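Local coordinates for similar to yteR (Bacilus subtilis) (Clostridium acetobutylicum, PDB 4WU0), which probably hydrolyses unsaturated rhamnogalacturonan fragments released from pectin, acting as a glycoside hydrolase of family 105, at residues L19-W23 with T53-I58; G33-E39 with L352-Y356; F159-E163 with A225-I229. Numbering follows the deposited sequence.

Contact 1: residues L19-W23 with T53-I58; sequences LTDHW and TMDTFI
In an (α/α)6 barrel, loop L19-W23 meets the C-terminal part of helix 44-54 and the residues that follow it. The loop bends at L19 (phi/psi -132/15) and T20 (-134/9), then extends at H22 (-166/168). T53 and M54 are helical, D55-F57 keep helical phi/psi, and F57 N and I58 N hydrogen-bond to M54 O (2.9 Å). CA of T20 lies 6.4 Å from CA of T56. F57 (chi1 m, chi2 -67°) fills the curve with its flat ring, H22 O 3.2 Å from F57 CZ and L19 O 3.6 Å from F57 CE2. W23 (chi1 t, chi2 -114°) sets its six-membered ring edge on the F57 face, T-shaped, centroids 5.2 Å apart, planes at 71°; W23 NE1 hydrogen-bonds to H76 O. Flexible M54, m throughout, curls CE to W23 CZ3 (3.7 Å). T20 (chi1 p) lays CG2 3.5 Å from T56 OG1. No hydrogen bond joins the segments, and L19 O is buried without a partner: cohesion rests on packed rings, methyls and backbone.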
loop_
_atom_site.group_PDB
_atom_site.type_symbol
_atom_site.label_atom_id
_atom_site.label_comp_id
_atom_site.label_asym_id
_atom_site.label_seq_id
_atom_site.Cartn_x
_atom_site.Cartn_y
_atom_site.Cartn_z
ATOM N N LEU A 19 17.095 2.114 1.760
ATOM C CA LEU A 19 16.083 1.117 2.055
ATOM C C LEU A 19 16.432 0.323 3.304
ATOM O O LEU A 19 15.839 -0.729 3.552
ATOM C CB LEU A 19 15.942 0.148 0.869
ATOM C CG LEU A 19 15.592 0.771 -0.484
ATOM C CD1 LEU A 19 15.726 -0.243 -1.605
ATOM C CD2 LEU A 19 14.164 1.350 -0.458
ATOM N N THR A 20 17.383 0.829 4.094
ATOM C CA THR A 20 18.015 0.023 5.150
ATOM C C THR A 20 18.146 0.704 6.525
ATOM O O THR A 20 18.793 0.150 7.410
ATOM C CB THR A 20 19.423 -0.458 4.684
ATOM O OG1 THR A 20 20.179 0.654 4.198
ATOM C CG2 THR A 20 19.287 -1.498 3.543
ATOM N N ASP A 21 17.531 1.873 6.721
ATOM C CA ASP A 21 17.773 2.663 7.935
ATOM C C ASP A 21 16.780 2.421 9.066
ATOM O O ASP A 21 17.002 2.862 10.200
ATOM C CB ASP A 21 17.915 4.165 7.632
ATOM C CG ASP A 21 16.662 4.794 7.098
ATOM O OD1 ASP A 21 15.706 4.060 6.777
ATOM O OD2 ASP A 21 16.660 6.049 6.956
ATOM N N HIS A 22 15.715 1.684 8.774
ATOM C CA HIS A 22 14.776 1.236 9.807
ATOM C C HIS A 22 13.904 0.161 9.188
ATOM O O HIS A 22 13.940 -0.018 7.982
ATOM C CB HIS A 22 13.932 2.396 10.362
ATOM C CG HIS A 22 12.869 2.897 9.432
ATOM N ND1 HIS A 22 13.147 3.673 8.329
ATOM C CD2 HIS A 22 11.521 2.791 9.480
ATOM C CE1 HIS A 22 12.019 3.975 7.706
ATOM N NE2 HIS A 22 11.019 3.454 8.387
ATOM N N TRP A 23 13.134 -0.566 9.997
ATOM C CA TRP A 23 12.244 -1.595 9.462
ATOM C C TRP A 23 11.001 -0.900 8.926
ATOM O O TRP A 23 9.957 -0.841 9.582
ATOM C CB TRP A 23 11.916 -2.597 10.567
ATOM C CG TRP A 23 11.033 -3.753 10.235
ATOM C CD1 TRP A 23 9.782 -3.986 10.730
ATOM C CD2 TRP A 23 11.345 -4.876 9.392
ATOM N NE1 TRP A 23 9.292 -5.180 10.240
ATOM C CE2 TRP A 23 10.234 -5.747 9.427
ATOM C CE3 TRP A 23 12.455 -5.229 8.618
ATOM C CZ2 TRP A 23 10.193 -6.948 8.705
ATOM C CZ3 TRP A 23 12.410 -6.408 7.891
ATOM C CH2 TRP A 23 11.275 -7.262 7.944
ATOM N N THR A 53 19.687 -6.048 0.432
ATOM C CA THR A 53 18.915 -5.076 1.209
ATOM C C THR A 53 18.347 -5.754 2.479
ATOM O O THR A 53 18.478 -5.237 3.599
ATOM C CB THR A 53 17.780 -4.473 0.359
ATOM O OG1 THR A 53 18.347 -3.784 -0.766
ATOM C CG2 THR A 53 16.924 -3.494 1.185
ATOM N N MET A 54 17.757 -6.924 2.314
ATOM C CA MET A 54 17.121 -7.572 3.462
ATOM C C MET A 54 18.127 -8.158 4.433
ATOM O O MET A 54 17.782 -8.412 5.579
ATOM C CB MET A 54 16.118 -8.625 3.021
ATOM C CG MET A 54 14.910 -8.051 2.301
ATOM S SD MET A 54 14.025 -6.785 3.219
ATOM C CE MET A 54 13.461 -7.751 4.573
ATOM N N ASP A 55 19.374 -8.340 3.999
ATOM C CA ASP A 55 20.422 -8.805 4.900
ATOM C C ASP A 55 20.689 -7.832 6.042
ATOM O O ASP A 55 21.226 -8.215 7.091
ATOM C CB ASP A 55 21.717 -9.104 4.138
ATOM C CG ASP A 55 21.724 -10.494 3.491
ATOM O OD1 ASP A 55 20.948 -11.382 3.904
ATOM O OD2 ASP A 55 22.536 -10.710 2.569
ATOM N N THR A 56 20.345 -6.563 5.853
ATOM C CA THR A 56 20.411 -5.593 6.942
ATOM C C THR A 56 19.516 -6.015 8.097
ATOM O O THR A 56 19.863 -5.800 9.273
ATOM C CB THR A 56 19.954 -4.198 6.465
ATOM O OG1 THR A 56 20.988 -3.612 5.677
ATOM C CG2 THR A 56 19.666 -3.266 7.641
ATOM N N PHE A 57 18.365 -6.577 7.753
ATOM C CA PHE A 57 17.308 -6.815 8.740
ATOM C C PHE A 57 17.264 -8.236 9.264
ATOM O O PHE A 57 16.944 -8.450 10.426
ATOM C CB PHE A 57 15.944 -6.484 8.123
ATOM C CG PHE A 57 15.838 -5.065 7.655
ATOM C CD1 PHE A 57 15.840 -4.027 8.565
ATOM C CD2 PHE A 57 15.745 -4.771 6.306
ATOM C CE1 PHE A 57 15.764 -2.694 8.141
ATOM C CE2 PHE A 57 15.651 -3.446 5.864
ATOM C CZ PHE A 57 15.659 -2.408 6.788
ATOM N N ILE A 58 17.515 -9.211 8.399
ATOM C CA ILE A 58 17.269 -10.603 8.775
ATOM C C ILE A 58 18.538 -11.304 9.224
ATOM O O ILE A 58 19.415 -11.643 8.413
ATOM C CB ILE A 58 16.628 -11.405 7.634
ATOM C CG1 ILE A 58 15.475 -10.623 6.991
ATOM C CG2 ILE A 58 16.118 -12.732 8.141
ATOM C CD1 ILE A 58 14.397 -10.166 7.979
#

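Contact 2: residues G33-E39 with L352-Y356; sequences GIAKVYE and LLASY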
loop_
_atom_site.group_PDB
_atom_site.type_symbol
_atom_site.label_atom_id
_atom_site.label_comp_id
_atom_site.label_asym_id
_atom_site.label_seq_id
_atom_site.Cartn_x
_atom_site.Cartn_y
_atom_site.Cartn_z
ATOM N N GLY A 33 8.305 -4.361 -5.762
ATOM C CA GLY A 33 8.345 -3.876 -7.132
ATOM C C GLY A 33 9.568 -4.386 -7.878
ATOM O O GLY A 33 9.489 -4.804 -9.033
ATOM N N ILE A 34 10.718 -4.356 -7.223
ATOM C CA ILE A 34 11.947 -4.850 -7.840
ATOM C C ILE A 34 11.834 -6.358 -8.119
ATOM O O ILE A 34 12.374 -6.870 -9.091
ATOM C CB ILE A 34 13.188 -4.475 -6.999
ATOM C CG1 ILE A 34 13.361 -2.948 -7.026
ATOM C CG2 ILE A 34 14.439 -5.157 -7.554
ATOM C CD1 ILE A 34 14.439 -2.415 -6.118
ATOM N N ALA A 35 11.105 -7.072 -7.272
ATOM C CA ALA A 35 10.929 -8.499 -7.477
ATOM C C ALA A 35 10.174 -8.792 -8.771
ATOM O O ALA A 35 10.419 -9.815 -9.405
ATOM C CB ALA A 35 10.246 -9.149 -6.293
ATOM N N LYS A 36 9.274 -7.896 -9.185
ATOM C CA LYS A 36 8.589 -8.082 -10.466
ATOM C C LYS A 36 9.553 -7.906 -11.645
ATOM O O LYS A 36 9.418 -8.568 -12.674
ATOM C CB LYS A 36 7.410 -7.123 -10.616
ATOM C CG LYS A 36 6.318 -7.258 -9.557
ATOM C CD LYS A 36 5.836 -8.672 -9.304
ATOM C CE LYS A 36 4.802 -9.136 -10.299
ATOM N NZ LYS A 36 4.152 -10.418 -9.863
ATOM N N VAL A 37 10.529 -7.020 -11.485
ATOM C CA VAL A 37 11.535 -6.823 -12.515
ATOM C C VAL A 37 12.430 -8.055 -12.615
ATOM O O VAL A 37 12.760 -8.489 -13.712
ATOM C CB VAL A 37 12.347 -5.548 -12.250
ATOM C CG1 VAL A 37 13.478 -5.400 -13.249
ATOM C CG2 VAL A 37 11.420 -4.364 -12.292
ATOM N N TYR A 38 12.771 -8.652 -11.471
ATOM C CA TYR A 38 13.468 -9.933 -11.455
ATOM C C TYR A 38 12.663 -11.000 -12.198
ATOM O O TYR A 38 13.201 -11.742 -13.027
ATOM C CB TYR A 38 13.752 -10.397 -10.018
ATOM C CG TYR A 38 14.366 -11.763 -9.981
ATOM C CD1 TYR A 38 15.558 -12.027 -10.640
ATOM C CD2 TYR A 38 13.753 -12.801 -9.293
ATOM C CE1 TYR A 38 16.121 -13.302 -10.622
ATOM C CE2 TYR A 38 14.308 -14.062 -9.266
ATOM C CZ TYR A 38 15.488 -14.307 -9.932
ATOM O OH TYR A 38 16.032 -15.573 -9.869
ATOM N N GLU A 39 11.366 -11.055 -11.924
ATOM C CA GLU A 39 10.486 -12.057 -12.522
ATOM C C GLU A 39 10.530 -12.015 -14.042
ATOM O O GLU A 39 10.655 -13.062 -14.690
ATOM C CB GLU A 39 9.048 -11.827 -12.042
ATOM C CG GLU A 39 7.989 -12.772 -12.603
ATOM C CD GLU A 39 6.608 -12.463 -12.034
ATOM O OE1 GLU A 39 5.619 -12.471 -12.800
ATOM O OE2 GLU A 39 6.519 -12.193 -10.816
ATOM N N LEU A 352 6.774 1.203 -9.617
ATOM C CA LEU A 352 7.296 -0.025 -10.196
ATOM C C LEU A 352 6.194 -1.032 -10.466
ATOM O O LEU A 352 6.172 -1.677 -11.517
ATOM C CB LEU A 352 8.281 -0.670 -9.226
ATOM C CG LEU A 352 9.641 -0.004 -9.061
ATOM C CD1 LEU A 352 10.324 -0.518 -7.793
ATOM C CD2 LEU A 352 10.481 -0.316 -10.294
ATOM N N LEU A 353 5.298 -1.198 -9.487
ATOM C CA LEU A 353 4.211 -2.166 -9.608
ATOM C C LEU A 353 3.221 -1.791 -10.707
ATOM O O LEU A 353 2.787 -2.653 -11.480
ATOM C CB LEU A 353 3.485 -2.340 -8.258
ATOM C CG LEU A 353 4.361 -2.951 -7.166
ATOM C CD1 LEU A 353 3.696 -2.821 -5.786
ATOM C CD2 LEU A 353 4.632 -4.427 -7.457
ATOM N N ALA A 354 2.853 -0.513 -10.773
ATOM C CA ALA A 354 1.990 -0.042 -11.852
ATOM C C ALA A 354 2.652 -0.266 -13.197
ATOM O O ALA A 354 1.992 -0.650 -14.160
ATOM C CB ALA A 354 1.671 1.445 -11.654
ATOM N N SER A 355 3.949 0.012 -13.280
ATOM C CA SER A 355 4.675 -0.161 -14.536
ATOM C C SER A 355 4.656 -1.617 -14.978
ATOM O O SER A 355 4.435 -1.917 -16.145
ATOM C CB SER A 355 6.124 0.288 -14.374
ATOM O OG SER A 355 6.192 1.660 -14.047
ATOM N N TYR A 356 4.883 -2.529 -14.038
ATOM C CA TYR A 356 4.855 -3.944 -14.360
ATOM C C TYR A 356 3.480 -4.320 -14.919
ATOM O O TYR A 356 3.391 -5.022 -15.924
ATOM C CB TYR A 356 5.197 -4.779 -13.126
ATOM C CG TYR A 356 5.010 -6.263 -13.321
ATOM C CD1 TYR A 356 5.973 -7.021 -13.960
ATOM C CD2 TYR A 356 3.855 -6.896 -12.886
ATOM C CE1 TYR A 356 5.799 -8.385 -14.160
ATOM C CE2 TYR A 356 3.667 -8.264 -13.089
ATOM C CZ TYR A 356 4.648 -8.994 -13.719
ATOM O OH TYR A 356 4.479 -10.348 -13.916
#
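This contact closes the ring of inner helices in the (α/α)6 barrel, the fold of the six-hairpin glycosidases: helix 25-41, from the first hairpin, lies beside helix 345-360, from the last. The two short axes run in broadly the same direction, 33° apart, and approach to 8.8 Å. The backbones come closest at G33, whose CA is 5.0 Å from L352 CA and 3.8 Å from L352 CB. A beta carbon on G33 would fall about 2.7 Å from L352 CB, a clash, so the lack of a side chain is what allows so near an approach. L353 CD2 also packs on G33 CA at 3.8 Å, and L352 CD1 reaches I34 CG1 at 4.0 Å; the L352 side chain also touches M8 and I12 of helix 4-14. One turn on, the interface becomes polar. K36 CG meets L353 CD2 at 3.9 Å, the K36 side chain lies over one face of Y356, and K36 NZ makes a salt bridge to E39 OE2 at 3.1 Å. Y356 OH lies 2.7 Å from E39 OE1, a weak hydrogen bond at best. The chemistry thus grades from buried leucine against glycine to a lysine, glutamate and tyrosine cluster that keeps its charges near solvent.

Contact 3: residues F159-E163 with A225-I229; sequences FIITE and ALIKI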
loop_
_atom_site.group_PDB
_atom_site.type_symbol
_atom_site.label_atom_id
_atom_site.label_comp_id
_atom_site.label_asym_id
_atom_site.label_seq_id
_atom_site.Cartn_x
_atom_site.Cartn_y
_atom_site.Cartn_z
ATOM N N PHE A 159 -11.612 -6.351 5.947
ATOM C CA PHE A 159 -11.911 -5.483 4.814
ATOM C C PHE A 159 -13.344 -4.997 4.809
ATOM O O PHE A 159 -13.605 -3.835 4.498
ATOM C CB PHE A 159 -11.635 -6.196 3.484
ATOM C CG PHE A 159 -10.186 -6.216 3.119
ATOM C CD1 PHE A 159 -9.633 -5.168 2.427
ATOM C CD2 PHE A 159 -9.368 -7.262 3.514
ATOM C CE1 PHE A 159 -8.293 -5.158 2.099
ATOM C CE2 PHE A 159 -8.021 -7.268 3.196
ATOM C CZ PHE A 159 -7.480 -6.216 2.487
ATOM N N ILE A 160 -14.276 -5.897 5.125
ATOM C CA ILE A 160 -15.695 -5.570 5.082
ATOM C C ILE A 160 -16.081 -4.558 6.165
ATOM O O ILE A 160 -16.825 -3.628 5.912
ATOM C CB ILE A 160 -16.527 -6.853 5.193
ATOM C CG1 ILE A 160 -16.391 -7.649 3.896
ATOM C CG2 ILE A 160 -17.995 -6.555 5.467
ATOM C CD1 ILE A 160 -16.852 -9.103 3.972
ATOM N N ILE A 161 -15.571 -4.759 7.365
ATOM C CA ILE A 161 -15.851 -3.851 8.474
ATOM C C ILE A 161 -15.198 -2.494 8.210
ATOM O O ILE A 161 -15.760 -1.457 8.546
ATOM C CB ILE A 161 -15.356 -4.442 9.801
ATOM C CG1 ILE A 161 -16.148 -5.693 10.166
ATOM C CG2 ILE A 161 -15.436 -3.411 10.940
ATOM C CD1 ILE A 161 -17.625 -5.485 10.341
ATOM N N THR A 162 -14.005 -2.504 7.632
ATOM C CA THR A 162 -13.340 -1.247 7.327
ATOM C C THR A 162 -14.176 -0.436 6.343
ATOM O O THR A 162 -14.378 0.757 6.522
ATOM C CB THR A 162 -11.920 -1.490 6.806
ATOM O OG1 THR A 162 -11.154 -2.092 7.853
ATOM C CG2 THR A 162 -11.253 -0.201 6.362
ATOM N N GLU A 163 -14.684 -1.068 5.296
ATOM C CA GLU A 163 -15.513 -0.332 4.370
ATOM C C GLU A 163 -16.799 0.168 5.047
ATOM O O GLU A 163 -17.214 1.300 4.813
ATOM C CB GLU A 163 -15.847 -1.189 3.149
ATOM C CG GLU A 163 -16.560 -0.435 2.055
ATOM C CD GLU A 163 -18.063 -0.679 2.003
ATOM O OE1 GLU A 163 -18.646 -1.211 2.976
ATOM O OE2 GLU A 163 -18.667 -0.316 0.974
ATOM N N ALA A 225 -17.918 -10.071 -2.240
ATOM C CA ALA A 225 -18.048 -8.840 -1.478
ATOM C C ALA A 225 -16.825 -7.935 -1.642
ATOM O O ALA A 225 -16.958 -6.723 -1.826
ATOM C CB ALA A 225 -18.295 -9.149 -0.003
ATOM N N LEU A 226 -15.630 -8.503 -1.549
ATOM C CA LEU A 226 -14.425 -7.692 -1.693
ATOM C C LEU A 226 -14.289 -7.159 -3.117
ATOM O O LEU A 226 -13.861 -6.027 -3.320
ATOM C CB LEU A 226 -13.169 -8.445 -1.253
ATOM C CG LEU A 226 -12.785 -8.306 0.221
ATOM C CD1 LEU A 226 -13.833 -8.913 1.124
ATOM C CD2 LEU A 226 -11.409 -8.940 0.488
ATOM N N ILE A 227 -14.683 -7.956 -4.110
ATOM C CA ILE A 227 -14.656 -7.496 -5.487
ATOM C C ILE A 227 -15.618 -6.319 -5.676
ATOM O O ILE A 227 -15.276 -5.327 -6.328
ATOM C CB ILE A 227 -14.946 -8.662 -6.460
ATOM C CG1 ILE A 227 -13.760 -9.629 -6.455
ATOM C CG2 ILE A 227 -15.209 -8.174 -7.893
ATOM C CD1 ILE A 227 -14.022 -10.968 -7.133
ATOM N N LYS A 228 -16.802 -6.411 -5.079
ATOM C CA LYS A 228 -17.760 -5.315 -5.149
ATOM C C LYS A 228 -17.198 -4.043 -4.507
ATOM O O LYS A 228 -17.330 -2.950 -5.064
ATOM C CB LYS A 228 -19.092 -5.717 -4.493
ATOM C CG LYS A 228 -20.112 -4.607 -4.480
ATOM C CD LYS A 228 -21.374 -5.061 -3.754
ATOM C CE LYS A 228 -22.543 -4.136 -3.999
ATOM N NZ LYS A 228 -23.752 -4.617 -3.249
ATOM N N ILE A 229 -16.588 -4.176 -3.332
ATOM C CA ILE A 229 -15.981 -3.034 -2.668
ATOM C C ILE A 229 -14.922 -2.408 -3.568
ATOM O O ILE A 229 -14.847 -1.194 -3.699
ATOM C CB ILE A 229 -15.333 -3.459 -1.311
ATOM C CG1 ILE A 229 -16.424 -3.860 -0.320
ATOM C CG2 ILE A 229 -14.447 -2.346 -0.727
ATOM C CD1 ILE A 229 -15.895 -4.503 0.949
#
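I229, L226 and I160 carry most of this contact between two outer helices of the (α/α)6 barrel, 152-166 and 223-240. Outer helices of successive hairpins run roughly the same way, and here the short axes cross at 37° with a closest approach of 10.6 Å, a spacing that medium-sized aliphatic side chains can bridge. The CA atoms of I160 and L226 are 7.2 Å apart, and those of E163 and I229 7.6 Å. I229 has the largest share of the buried surface. Its extended rotamer (chi1 m, chi2 t) pushes CD1 against the face formed by F159, I160 and E163, 4.3 Å from I160 CG1. L226 has chi1 -90° and chi2 p, which lets its two methyls meet neighbouring residues of the facing helix: CD1 lies 4.0 Å from I160 CG1, and CD2 lies 4.0 Å from F159 CG. F159 starts toward this interface, but its ring leads away to pack on helices 129-146 and 199-215, so it ties the outer layer to the inner one. I160, nearer the surface, reaches with CD1 to A225 CB at 4.2 Å; A225 points toward the facing helix, so even its single methyl makes this contact. No hydrogen bond crosses the segments. E163 contributes the aliphatic base of its side chain, with E163 CB resting 4.0 Å from I229 CD1.

The three contacts sample different parts of one helical barrel. Contacts 1 and 2 are neighbours, their centres 19 Å apart and nearest atoms about 5 Å, and they use the successive helices 25-41 and 44-54; their segments alternate along the chain. Contact 3 is farther off, its centre 33 Å from that of contact 1, on the opposite side of the chain's centre, and 26 Å from that of contact 2. It follows contact 1 in sequence and is nested within the long loop that contact 2 closes. Contact 1 joins the turn of the first hairpin to the end region of helix 44-54 in the second; contact 2 falls in the inner ring, contact 3 in the outer layer.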